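Local atomic coordinates of peptidase M28 (Shewanella amazonensis SB2B, PDB entry 3IIB), a protein that probably acts as a secreted zinc-dependent carboxypeptidase or dipeptidase of peptidase family M28, working as a homodimer. Residues 58-63 / 279-284; 78-83 / 88-93; 211-214 / 218-221; 296-301 / 311-316. One frame throughout, in Å; residues are numbered along the deposited sequence.

Contacts 1 and 4 belong to the zinc-binding half of the chain and touch each other, Ala281 of helix 267-285 packing on Val297 of strand 293-300. Contacts 2 and 3 sit at the far end, beyond the chain's centre, where they touch through Ile82 and Met212 and both also meet the second subunit. The long strand 62-84 links the two halves: the lead-in to it forms one side of contact 1, and its final residues form the hairpin of contact 2. Chemistry follows place: contact 4 is fully buried and mixes aromatic packing with an arginine-tyrosine hydrogen bond, contact 3 is buried but purely apolar, contact 2 combines backbone bonds, a bridging water and apolar packing, and partly buried contact 1 has only van der Waals touches.

Contact 1. Residues 58-63 / 279-284; sequences LGFDRV and AAAKHI
The ring of Phe60 meets helix 279-284 at Ala281, with CE1 of Phe60 3.6 Å from CB of Ala281. The neighbouring ring atom, CZ of Phe60, lies 3.8 Å from the backbone N of Lys282, and the outer end of the ring meets the helix surface obliquely where that methyl emerges. Beside it, the aliphatic part of Lys282, in the conformer described here (one of two modelled), runs past Leu58: CE of Lys282 is 3.3 Å from the carbonyl O of Leu58 and 3.9 Å from the methyl CD2 of Leu58. No hydrogen bond joins the segments.

Two features put these groups in place. In this conformer the Lys282 chain leaves with CG anti to its backbone N (chi1 175°), then bends at chi2 and again at chi4, which takes its methylenes obliquely across Leu58 while NZ makes a salt bridge with Asp286 and also bonds a triethylene glycol molecule. On the other side, Gly59 closes helix 42-57 with a Schellman motif; its positive phi of 85° turns the chain out of the helix and leads it on to Phe60. Beyond, Asp61 and Arg62 both face Glu241 in a classic beta bulge at the start of strand 62-84.

The contact therefore lies where helix 42-57 hands over to strand 62-84, against the C-terminal part of helix 267-285. Leu22 of helix 22-33 packs on both Leu58 and Lys282, and helix 413-432 covers another side of helix 267-285.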
loop_
_atom_site.group_PDB
_atom_site.type_symbol
_atom_site.label_atom_id
_atom_site.label_comp_id
_atom_site.label_asym_id
_atom_site.label_seq_id
_atom_site.Cartn_x
_atom_site.Cartn_y
_atom_site.Cartn_z
ATOM N N LEU A 58 12.000 22.900 -23.582
ATOM C CA LEU A 58 11.336 22.254 -24.690
ATOM C C LEU A 58 11.112 23.199 -25.875
ATOM O O LEU A 58 10.626 22.781 -26.919
ATOM C CB LEU A 58 10.000 21.660 -24.227
ATOM C CG LEU A 58 10.159 20.526 -23.217
ATOM C CD1 LEU A 58 8.817 20.167 -22.572
ATOM C CD2 LEU A 58 10.792 19.321 -23.915
ATOM N N GLY A 59 11.462 24.479 -25.740
ATOM C CA GLY A 59 11.429 25.370 -26.892
ATOM C C GLY A 59 10.102 26.017 -27.224
ATOM O O GLY A 59 9.918 26.502 -28.339
ATOM N N PHE A 60 9.175 26.064 -26.265
ATOM C CA PHE A 60 7.881 26.700 -26.533
ATOM C C PHE A 60 8.069 28.149 -26.917
ATOM O O PHE A 60 9.039 28.795 -26.544
ATOM C CB PHE A 60 6.889 26.540 -25.376
ATOM C CG PHE A 60 6.339 25.126 -25.262
ATOM C CD1 PHE A 60 5.412 24.676 -26.174
ATOM C CD2 PHE A 60 6.811 24.252 -24.334
ATOM C CE1 PHE A 60 4.944 23.380 -26.103
ATOM C CE2 PHE A 60 6.347 22.935 -24.257
ATOM C CZ PHE A 60 5.428 22.506 -25.112
ATOM N N ASP A 61 7.128 28.657 -27.693
ATOM C CA ASP A 61 7.245 30.013 -28.228
ATOM C C ASP A 61 7.098 31.096 -27.165
ATOM O O ASP A 61 7.817 32.107 -27.205
ATOM C CB ASP A 61 6.253 30.215 -29.343
ATOM C CG ASP A 61 6.538 29.323 -30.541
ATOM O OD1 ASP A 61 7.630 29.470 -31.076
ATOM O OD2 ASP A 61 5.702 28.480 -30.941
ATOM N N ARG A 62 6.214 30.879 -26.207
ATOM C CA ARG A 62 6.144 31.719 -24.998
ATOM C C ARG A 62 6.026 30.816 -23.797
ATOM O O ARG A 62 5.416 29.737 -23.851
ATOM C CB ARG A 62 4.915 32.642 -25.044
ATOM C CG ARG A 62 4.961 33.662 -26.172
ATOM C CD ARG A 62 3.706 34.582 -26.177
ATOM N NE ARG A 62 3.556 35.333 -24.926
ATOM C CZ ARG A 62 2.386 35.696 -24.384
ATOM N NH1 ARG A 62 1.215 35.342 -24.941
ATOM N NH2 ARG A 62 2.382 36.387 -23.241
ATOM N N VAL A 63 6.652 31.251 -22.718
ATOM C CA VAL A 63 6.584 30.571 -21.437
ATOM C C VAL A 63 6.527 31.659 -20.396
ATOM O O VAL A 63 7.411 32.530 -20.343
ATOM C CB VAL A 63 7.833 29.621 -21.166
ATOM C CG1 VAL A 63 7.766 29.008 -19.750
ATOM C CG2 VAL A 63 7.976 28.521 -22.234
ATOM N N ALA A 279 3.824 17.075 -23.190
ATOM C CA ALA A 279 4.345 16.231 -24.271
ATOM C C ALA A 279 3.522 16.354 -25.551
ATOM O O ALA A 279 4.096 16.456 -26.641
ATOM C CB ALA A 279 4.443 14.735 -23.839
ATOM N N ALA A 280 2.197 16.354 -25.436
ATOM C CA ALA A 280 1.312 16.522 -26.615
ATOM C C ALA A 280 1.631 17.827 -27.346
ATOM O O ALA A 280 1.772 17.848 -28.574
ATOM C CB ALA A 280 -0.171 16.451 -26.214
ATOM N N ALA A 281 1.762 18.911 -26.593
ATOM C CA ALA A 281 2.108 20.213 -27.172
ATOM C C ALA A 281 3.526 20.191 -27.822
ATOM O O ALA A 281 3.729 20.773 -28.891
ATOM C CB ALA A 281 1.967 21.340 -26.116
ATOM N N LYS A 282 4.493 19.512 -27.198
ATOM C CA LYS A 282 5.847 19.429 -27.736
ATOM C C LYS A 282 5.842 18.665 -29.049
ATOM O O LYS A 282 6.490 19.065 -29.994
ATOM C CB LYS A 282 6.790 18.751 -26.742
ATOM C CG LYS A 282 8.219 18.504 -27.249
ATOM C CD LYS A 282 8.902 19.770 -27.712
ATOM C CE LYS A 282 10.388 19.579 -27.814
ATOM N NZ LYS A 282 10.807 18.576 -28.835
ATOM N N HIS A 283 5.103 17.559 -29.108
ATOM C CA HIS A 283 5.010 16.850 -30.400
ATOM C C HIS A 283 4.453 17.754 -31.493
ATOM O O HIS A 283 4.836 17.636 -32.655
ATOM C CB HIS A 283 4.203 15.560 -30.278
ATOM C CG HIS A 283 4.891 14.521 -29.455
ATOM N ND1 HIS A 283 6.143 14.034 -29.769
ATOM C CD2 HIS A 283 4.534 13.922 -28.298
ATOM C CE1 HIS A 283 6.526 13.182 -28.830
ATOM N NE2 HIS A 283 5.554 13.079 -27.941
ATOM N N ILE A 284 3.502 18.604 -31.133
ATOM C CA ILE A 284 2.915 19.555 -32.092
ATOM C C ILE A 284 3.944 20.624 -32.486
ATOM O O ILE A 284 4.124 20.938 -33.692
ATOM C CB ILE A 284 1.605 20.156 -31.559
ATOM C CG1 ILE A 284 0.510 19.089 -31.571
ATOM C CG2 ILE A 284 1.204 21.427 -32.412
ATOM C CD1 ILE A 284 -0.793 19.485 -30.834
#

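Contact 2. Residues 78-83 / 88-93; sequences AKASIL and QPLVVT
Ala78 touches the other strand with its methyl: CB of Ala78 is 4.1 Å from CG1 of Val92. The same branch of Val92 reaches Ala80 more closely, CG1 of Val92 lying 3.6 Å from CB of Ala80. It does so because chi1 of 66° places CG1 between the backbone N and carbonyl carbon of Val92. Here the strands have spread apart, and a water bridges them, accepting from Ala80 N and donating to Leu90 O.

At the carbonyl of Ala80 direct bonding begins, with Leu90 N donating to Ala80 O over 3.1 Å from well above the carbonyl plane. Ser81 then pairs with Pro89 as a non-hydrogen-bonded pair, the CA atoms of Ser81 and Pro89 4.4 Å apart, and CB of Ser81 packs against Gln88 O. Ile82 forms a hydrogen-bonded pair with Gln88: Ile82 N gives a 2.7 Å bond to Gln88 O, nearly in line with the carbonyl, and Gln88 N returns one of 3.1 Å to Ile82 O. On the face shared with Ala80, the side chains of Ile82 and Leu90 cross at about a right angle, CG1 of Ile82 being 3.9 Å from CD2 of Leu90.

Helix 203-213 covers Ile82, while the amide of Gln88 donates to Thr31 O of the second subunit. This is an antiparallel beta hairpin of strands 62-84 and 88-94, in which regular pairing at Ser81 and Ile82 gives way to a water-mediated link at Ala80.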
loop_
_atom_site.group_PDB
_atom_site.type_symbol
_atom_site.label_atom_id
_atom_site.label_comp_id
_atom_site.label_asym_id
_atom_site.label_seq_id
_atom_site.Cartn_x
_atom_site.Cartn_y
_atom_site.Cartn_z
ATOM N N ALA A 78 0.566 13.012 12.719
ATOM C CA ALA A 78 -0.738 12.359 12.699
ATOM C C ALA A 78 -0.523 10.999 13.366
ATOM O O ALA A 78 0.226 10.165 12.863
ATOM C CB ALA A 78 -1.252 12.193 11.272
ATOM N N LYS A 79 -1.141 10.809 14.516
ATOM C CA LYS A 79 -1.082 9.553 15.236
ATOM C C LYS A 79 -2.480 9.225 15.731
ATOM O O LYS A 79 -3.182 10.087 16.256
ATOM C CB LYS A 79 -0.172 9.660 16.442
ATOM C CG LYS A 79 1.277 9.838 16.119
ATOM C CD LYS A 79 2.079 10.106 17.397
ATOM C CE LYS A 79 2.004 8.938 18.380
ATOM N NZ LYS A 79 2.939 9.137 19.544
ATOM N N ALA A 80 -2.908 7.995 15.528
ATOM C CA ALA A 80 -4.187 7.568 16.070
ATOM C C ALA A 80 -4.118 6.113 16.493
ATOM O O ALA A 80 -3.317 5.329 15.977
ATOM C CB ALA A 80 -5.299 7.794 15.078
ATOM N N SER A 81 -4.902 5.769 17.496
ATOM C CA SER A 81 -5.024 4.353 17.867
ATOM C C SER A 81 -6.380 4.061 18.469
ATOM O O SER A 81 -7.112 4.966 18.886
ATOM C CB SER A 81 -3.898 3.958 18.817
ATOM O OG SER A 81 -4.055 4.644 20.027
ATOM N N ILE A 82 -6.746 2.787 18.489
ATOM C CA ILE A 82 -7.922 2.364 19.244
ATOM C C ILE A 82 -7.471 2.076 20.660
ATOM O O ILE A 82 -6.478 1.358 20.886
ATOM C CB ILE A 82 -8.511 1.116 18.619
ATOM C CG1 ILE A 82 -9.109 1.459 17.241
ATOM C CG2 ILE A 82 -9.555 0.536 19.522
ATOM C CD1 ILE A 82 -9.436 0.097 16.495
ATOM N N LEU A 83 -8.178 2.663 21.620
ATOM C CA LEU A 83 -7.874 2.471 23.052
ATOM C C LEU A 83 -8.660 1.323 23.662
ATOM O O LEU A 83 -8.160 0.637 24.571
ATOM C CB LEU A 83 -8.126 3.760 23.853
ATOM C CG LEU A 83 -7.330 5.006 23.440
ATOM C CD1 LEU A 83 -7.752 6.206 24.323
ATOM C CD2 LEU A 83 -5.842 4.788 23.548
ATOM N N GLN A 88 -5.191 -1.076 19.539
ATOM C CA GLN A 88 -4.473 -1.287 18.308
ATOM C C GLN A 88 -4.094 0.027 17.641
ATOM O O GLN A 88 -4.841 1.001 17.731
ATOM C CB GLN A 88 -5.369 -2.020 17.321
ATOM C CG GLN A 88 -5.702 -3.411 17.680
ATOM C CD GLN A 88 -5.866 -4.304 16.507
ATOM O OE1 GLN A 88 -5.160 -4.168 15.540
ATOM N NE2 GLN A 88 -6.742 -5.320 16.626
ATOM N N PRO A 89 -3.014 0.022 16.851
ATOM C CA PRO A 89 -2.640 1.187 16.031
ATOM C C PRO A 89 -3.589 1.412 14.864
ATOM O O PRO A 89 -4.186 0.456 14.338
ATOM C CB PRO A 89 -1.257 0.808 15.475
ATOM C CG PRO A 89 -0.793 -0.352 16.274
ATOM C CD PRO A 89 -2.031 -1.060 16.709
ATOM N N LEU A 90 -3.774 2.676 14.520
ATOM C CA LEU A 90 -4.408 3.074 13.279
ATOM C C LEU A 90 -3.424 3.822 12.374
ATOM O O LEU A 90 -2.397 4.357 12.835
ATOM C CB LEU A 90 -5.601 3.954 13.594
ATOM C CG LEU A 90 -6.708 3.374 14.462
ATOM C CD1 LEU A 90 -7.615 4.501 14.987
ATOM C CD2 LEU A 90 -7.540 2.271 13.750
ATOM N N VAL A 91 -3.717 3.835 11.075
ATOM C CA VAL A 91 -2.927 4.586 10.100
ATOM C C VAL A 91 -3.908 5.681 9.644
ATOM O O VAL A 91 -5.003 5.406 9.147
ATOM C CB VAL A 91 -2.419 3.745 8.909
ATOM C CG1 VAL A 91 -1.995 4.646 7.737
ATOM C CG2 VAL A 91 -1.201 2.818 9.362
ATOM N N VAL A 92 -3.519 6.901 9.916
ATOM C CA VAL A 92 -4.407 8.050 9.816
ATOM C C VAL A 92 -3.659 9.153 9.091
ATOM O O VAL A 92 -2.436 9.233 9.160
ATOM C CB VAL A 92 -4.861 8.515 11.232
ATOM C CG1 VAL A 92 -3.698 9.057 12.058
ATOM C CG2 VAL A 92 -5.949 9.548 11.169
ATOM N N THR A 93 -4.412 10.053 8.476
ATOM C CA THR A 93 -3.860 11.321 8.031
ATOM C C THR A 93 -4.889 12.444 8.212
ATOM O O THR A 93 -6.091 12.229 8.080
ATOM C CB THR A 93 -3.390 11.228 6.557
ATOM O OG1 THR A 93 -2.524 12.335 6.270
ATOM C CG2 THR A 93 -4.581 11.210 5.618
HETATM O O HOH W 1 -1.186 6.373 13.931
#

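Contact 3. Residues 211-214 / 218-221; sequences AMLK and EVVI
The last turn of helix 203-213 and the chain entering strand 220-242 come closest at Leu213 and Glu218, whose CA atoms are 6.2 Å apart, and no hydrogen bond crosses between the segments. What joins them is one methyl group of Val219. Its CG2 enters the angle between two consecutive helix residues, 3.8 Å from CB of selenomethionine Met212 and 3.7 Å from CD2 of Leu213. Val219 sets this methyl anti to its carbonyl carbon, with CG1 anti to the backbone N (chi1 174°). The side chains of Leu213 and Val219 cross at about a right angle, and CD2 is the leucine methyl that makes the touch. Met212 touches with its beta carbon alone; from there its extended chain carries the selenium away from Val219.

Around this touch, Met212 and Val219 both pack on Ile82 of strand 62-84 and on Pro85, and Met212 also meets Val32 of the second subunit. Val219 pairs through its backbone with Ile110 of strand 106-113. The arrangement is a helix-to-strand connection: a short loop turns the chain from helix 203-213 into strand 220-242, with a small apolar cluster closing the turn near the dimer interface.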
loop_
_atom_site.group_PDB
_atom_site.type_symbol
_atom_site.label_atom_id
_atom_site.label_comp_id
_atom_site.label_asym_id
_atom_site.label_seq_id
_atom_site.Cartn_x
_atom_site.Cartn_y
_atom_site.Cartn_z
ATOM N N ALA A 211 -15.450 -4.265 12.763
ATOM C CA ALA A 211 -15.404 -5.603 13.389
ATOM C C ALA A 211 -15.580 -5.537 14.913
ATOM O O ALA A 211 -16.203 -6.409 15.525
ATOM C CB ALA A 211 -14.070 -6.267 13.048
HETATM N N MSE A 212 -15.023 -4.498 15.532
HETATM C CA MSE A 212 -15.237 -4.276 16.960
HETATM C C MSE A 212 -16.669 -3.829 17.311
HETATM O O MSE A 212 -17.224 -4.281 18.315
HETATM C CB MSE A 212 -14.230 -3.241 17.452
HETATM C CG MSE A 212 -12.827 -3.809 17.532
HETATM SE SE MSE A 212 -11.572 -2.587 18.310
HETATM C CE MSE A 212 -9.936 -3.361 17.531
ATOM N N LEU A 213 -17.228 -2.906 16.506
ATOM C CA LEU A 213 -18.589 -2.446 16.653
ATOM C C LEU A 213 -19.568 -3.581 16.462
ATOM O O LEU A 213 -20.583 -3.637 17.147
ATOM C CB LEU A 213 -18.902 -1.315 15.676
ATOM C CG LEU A 213 -18.136 -0.004 15.930
ATOM C CD1 LEU A 213 -18.347 0.933 14.712
ATOM C CD2 LEU A 213 -18.539 0.668 17.246
ATOM N N LYS A 214 -19.257 -4.490 15.540
ATOM C CA LYS A 214 -20.113 -5.655 15.282
ATOM C C LYS A 214 -20.145 -6.603 16.471
ATOM O O LYS A 214 -21.038 -7.446 16.548
ATOM C CB LYS A 214 -19.681 -6.441 14.023
ATOM C CG LYS A 214 -20.127 -5.823 12.711
ATOM C CD LYS A 214 -19.936 -6.777 11.532
ATOM N N GLU A 218 -18.556 -0.566 22.307
ATOM C CA GLU A 218 -18.158 0.807 21.968
ATOM C C GLU A 218 -16.652 0.900 21.722
ATOM O O GLU A 218 -15.864 0.256 22.415
ATOM C CB GLU A 218 -18.567 1.773 23.076
ATOM C CG GLU A 218 -20.099 1.876 23.155
ATOM C CD GLU A 218 -20.584 2.997 24.034
ATOM O OE1 GLU A 218 -19.941 3.276 25.062
ATOM O OE2 GLU A 218 -21.613 3.594 23.686
ATOM N N VAL A 219 -16.276 1.709 20.738
ATOM C CA VAL A 219 -14.879 1.937 20.377
ATOM C C VAL A 219 -14.494 3.340 20.798
ATOM O O VAL A 219 -15.232 4.337 20.555
ATOM C CB VAL A 219 -14.662 1.747 18.863
ATOM C CG1 VAL A 219 -13.209 2.122 18.419
ATOM C CG2 VAL A 219 -15.066 0.317 18.475
ATOM N N VAL A 220 -13.359 3.400 21.474
ATOM C CA VAL A 220 -12.746 4.634 21.919
ATOM C C VAL A 220 -11.446 4.756 21.198
ATOM O O VAL A 220 -10.686 3.778 21.138
ATOM C CB VAL A 220 -12.488 4.560 23.453
ATOM C CG1 VAL A 220 -11.754 5.831 23.977
ATOM C CG2 VAL A 220 -13.798 4.283 24.200
ATOM N N ILE A 221 -11.144 5.941 20.676
ATOM C CA ILE A 221 -9.883 6.168 19.971
ATOM C C ILE A 221 -9.120 7.325 20.615
ATOM O O ILE A 221 -9.700 8.134 21.340
ATOM C CB ILE A 221 -10.085 6.410 18.448
ATOM C CG1 ILE A 221 -10.757 7.752 18.140
ATOM C CG2 ILE A 221 -10.894 5.242 17.835
ATOM C CD1 ILE A 221 -10.716 8.092 16.641
#

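Contact 4. Residues 296-301 / 311-316; sequences RVVLYA and KTYAKE
Tyr313 reaches from helix 311-316 across to strand 296-300 and meets three of its residues, Arg296, Val298 and Tyr300. The polar link is at the tyrosine's far end, where NH1 of Arg296 donates to OH of Tyr313 over 2.8 Å with an N-H...O angle of 157°. The hydroxyl sits at the edge of the guanidinium and in its plane, while the planes of guanidinium and ring stand 71° apart. The arginine is gripped beyond this bond as well: NH1 makes a salt bridge to Glu320 and NE one to Glu241. The Tyr313 hydroxyl is also hydrogen-bonded to NE2 of His324, so this buried oxygen has two polar partners.

The aromatic link is an offset edge-to-face pair. The edge of Tyr300 turns toward the face of Tyr313, centroids 5.8 Å apart and planes at 78°, and OH of Tyr300 lies over that face toward its rim. Tyr313 also stacks with His317.

Apolar touches fill in the rest. CE1 of Tyr300 is 3.7 Å from CB of Tyr313, which lies in the plane of the Tyr300 ring, and CG2 of Val298 is 4.0 Å from CE2 of Tyr313. Within the strand, CG1 of Val298 sits 3.5 Å above the centre of the Tyr300 ring, covering one of its faces.

This is helix-on-sheet packing in the alpha/beta zinc-peptidase domain of family M28: helix 308-316 lies against strand 293-300, and helix 267-285 meets Val297 and Leu299 of that strand. Strands 220-242 and 247-257 flank it in the sheet, the latter ending at the zinc ligand His257, close to Tyr300.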
loop_
_atom_site.group_PDB
_atom_site.type_symbol
_atom_site.label_atom_id
_atom_site.label_comp_id
_atom_site.label_asym_id
_atom_site.label_seq_id
_atom_site.Cartn_x
_atom_site.Cartn_y
_atom_site.Cartn_z
ATOM N N ARG A 296 -2.334 26.676 -26.147
ATOM C CA ARG A 296 -1.862 27.152 -24.861
ATOM C C ARG A 296 -1.932 26.008 -23.833
ATOM O O ARG A 296 -3.021 25.464 -23.562
ATOM C CB ARG A 296 -2.695 28.362 -24.412
ATOM C CG ARG A 296 -2.231 28.915 -23.053
ATOM C CD ARG A 296 -3.011 30.129 -22.609
ATOM N NE ARG A 296 -2.709 31.275 -23.464
ATOM C CZ ARG A 296 -3.445 32.385 -23.542
ATOM N NH1 ARG A 296 -4.576 32.525 -22.828
ATOM N NH2 ARG A 296 -3.051 33.365 -24.333
ATOM N N VAL A 297 -0.759 25.638 -23.286
ATOM C CA VAL A 297 -0.663 24.690 -22.191
ATOM C C VAL A 297 -0.794 25.487 -20.909
ATOM O O VAL A 297 -0.045 26.426 -20.696
ATOM C CB VAL A 297 0.665 23.905 -22.203
ATOM C CG1 VAL A 297 0.836 23.056 -20.924
ATOM C CG2 VAL A 297 0.738 22.978 -23.435
ATOM N N VAL A 298 -1.765 25.142 -20.066
ATOM C CA VAL A 298 -1.893 25.821 -18.784
ATOM C C VAL A 298 -1.721 24.795 -17.682
ATOM O O VAL A 298 -2.470 23.801 -17.632
ATOM C CB VAL A 298 -3.248 26.573 -18.600
ATOM C CG1 VAL A 298 -3.258 27.292 -17.276
ATOM C CG2 VAL A 298 -3.473 27.496 -19.754
ATOM N N LEU A 299 -0.739 25.041 -16.810
ATOM C CA LEU A 299 -0.475 24.183 -15.689
ATOM C C LEU A 299 -0.951 24.934 -14.461
ATOM O O LEU A 299 -0.306 25.880 -14.006
ATOM C CB LEU A 299 1.006 23.797 -15.609
ATOM C CG LEU A 299 1.640 23.216 -16.858
ATOM C CD1 LEU A 299 3.123 22.831 -16.630
ATOM C CD2 LEU A 299 0.836 21.977 -17.266
ATOM N N TYR A 300 -2.140 24.569 -14.001
ATOM C CA TYR A 300 -2.845 25.371 -13.020
ATOM C C TYR A 300 -2.314 25.165 -11.630
ATOM O O TYR A 300 -1.953 24.058 -11.234
ATOM C CB TYR A 300 -4.367 25.058 -13.013
ATOM C CG TYR A 300 -5.146 25.496 -14.240
ATOM C CD1 TYR A 300 -5.613 26.776 -14.336
ATOM C CD2 TYR A 300 -5.440 24.619 -15.270
ATOM C CE1 TYR A 300 -6.370 27.204 -15.436
ATOM C CE2 TYR A 300 -6.163 25.036 -16.382
ATOM C CZ TYR A 300 -6.646 26.313 -16.441
ATOM O OH TYR A 300 -7.405 26.715 -17.517
ATOM N N ALA A 301 -2.318 26.263 -10.883
ATOM C CA ALA A 301 -2.011 26.299 -9.470
ATOM C C ALA A 301 -3.210 25.916 -8.614
ATOM O O ALA A 301 -4.362 26.256 -8.911
ATOM C CB ALA A 301 -1.540 27.758 -9.044
ATOM N N LYS A 311 -10.024 29.286 -11.347
ATOM C CA LYS A 311 -10.913 30.401 -11.122
ATOM C C LYS A 311 -10.168 31.716 -11.407
ATOM O O LYS A 311 -10.716 32.642 -12.002
ATOM C CB LYS A 311 -11.386 30.381 -9.678
ATOM C CG LYS A 311 -12.407 29.292 -9.432
ATOM C CD LYS A 311 -12.811 29.174 -7.978
ATOM C CE LYS A 311 -13.920 28.138 -7.862
ATOM N NZ LYS A 311 -14.258 27.807 -6.457
ATOM N N THR A 312 -8.911 31.797 -10.979
ATOM C CA THR A 312 -8.120 32.991 -11.210
ATOM C C THR A 312 -7.912 33.224 -12.715
ATOM O O THR A 312 -8.092 34.342 -13.217
ATOM C CB THR A 312 -6.787 32.948 -10.501
ATOM O OG1 THR A 312 -7.001 32.896 -9.093
ATOM C CG2 THR A 312 -5.945 34.181 -10.822
ATOM N N TYR A 313 -7.567 32.165 -13.430
ATOM C CA TYR A 313 -7.372 32.256 -14.868
ATOM C C TYR A 313 -8.655 32.764 -15.569
ATOM O O TYR A 313 -8.603 33.654 -16.396
ATOM C CB TYR A 313 -6.985 30.887 -15.429
ATOM C CG TYR A 313 -6.769 30.884 -16.928
ATOM C CD1 TYR A 313 -7.828 30.740 -17.805
ATOM C CD2 TYR A 313 -5.490 30.972 -17.458
ATOM C CE1 TYR A 313 -7.623 30.743 -19.180
ATOM C CE2 TYR A 313 -5.272 30.980 -18.831
ATOM C CZ TYR A 313 -6.326 30.857 -19.688
ATOM O OH TYR A 313 -6.040 30.880 -21.060
ATOM N N ALA A 314 -9.795 32.172 -15.236
ATOM C CA ALA A 314 -11.076 32.594 -15.829
ATOM C C ALA A 314 -11.323 34.082 -15.645
ATOM O O ALA A 314 -11.782 34.761 -16.550
ATOM C CB ALA A 314 -12.232 31.791 -15.259
ATOM N N LYS A 315 -11.007 34.611 -14.477
ATOM C CA LYS A 315 -11.215 36.044 -14.254
ATOM C C LYS A 315 -10.155 36.888 -14.939
ATOM O O LYS A 315 -10.483 37.889 -15.617
ATOM C CB LYS A 315 -11.276 36.353 -12.756
ATOM C CG LYS A 315 -12.552 35.862 -12.127
ATOM N N GLU A 316 -8.895 36.514 -14.802
ATOM C CA GLU A 316 -7.770 37.247 -15.405
ATOM C C GLU A 316 -7.885 37.322 -16.925
ATOM O O GLU A 316 -7.548 38.343 -17.534
ATOM C CB GLU A 316 -6.449 36.596 -15.007
ATOM C CG GLU A 316 -5.207 37.063 -15.780
ATOM C CD GLU A 316 -4.813 38.492 -15.486
ATOM O OE1 GLU A 316 -5.187 39.041 -14.407
ATOM O OE2 GLU A 316 -4.132 39.070 -16.358
#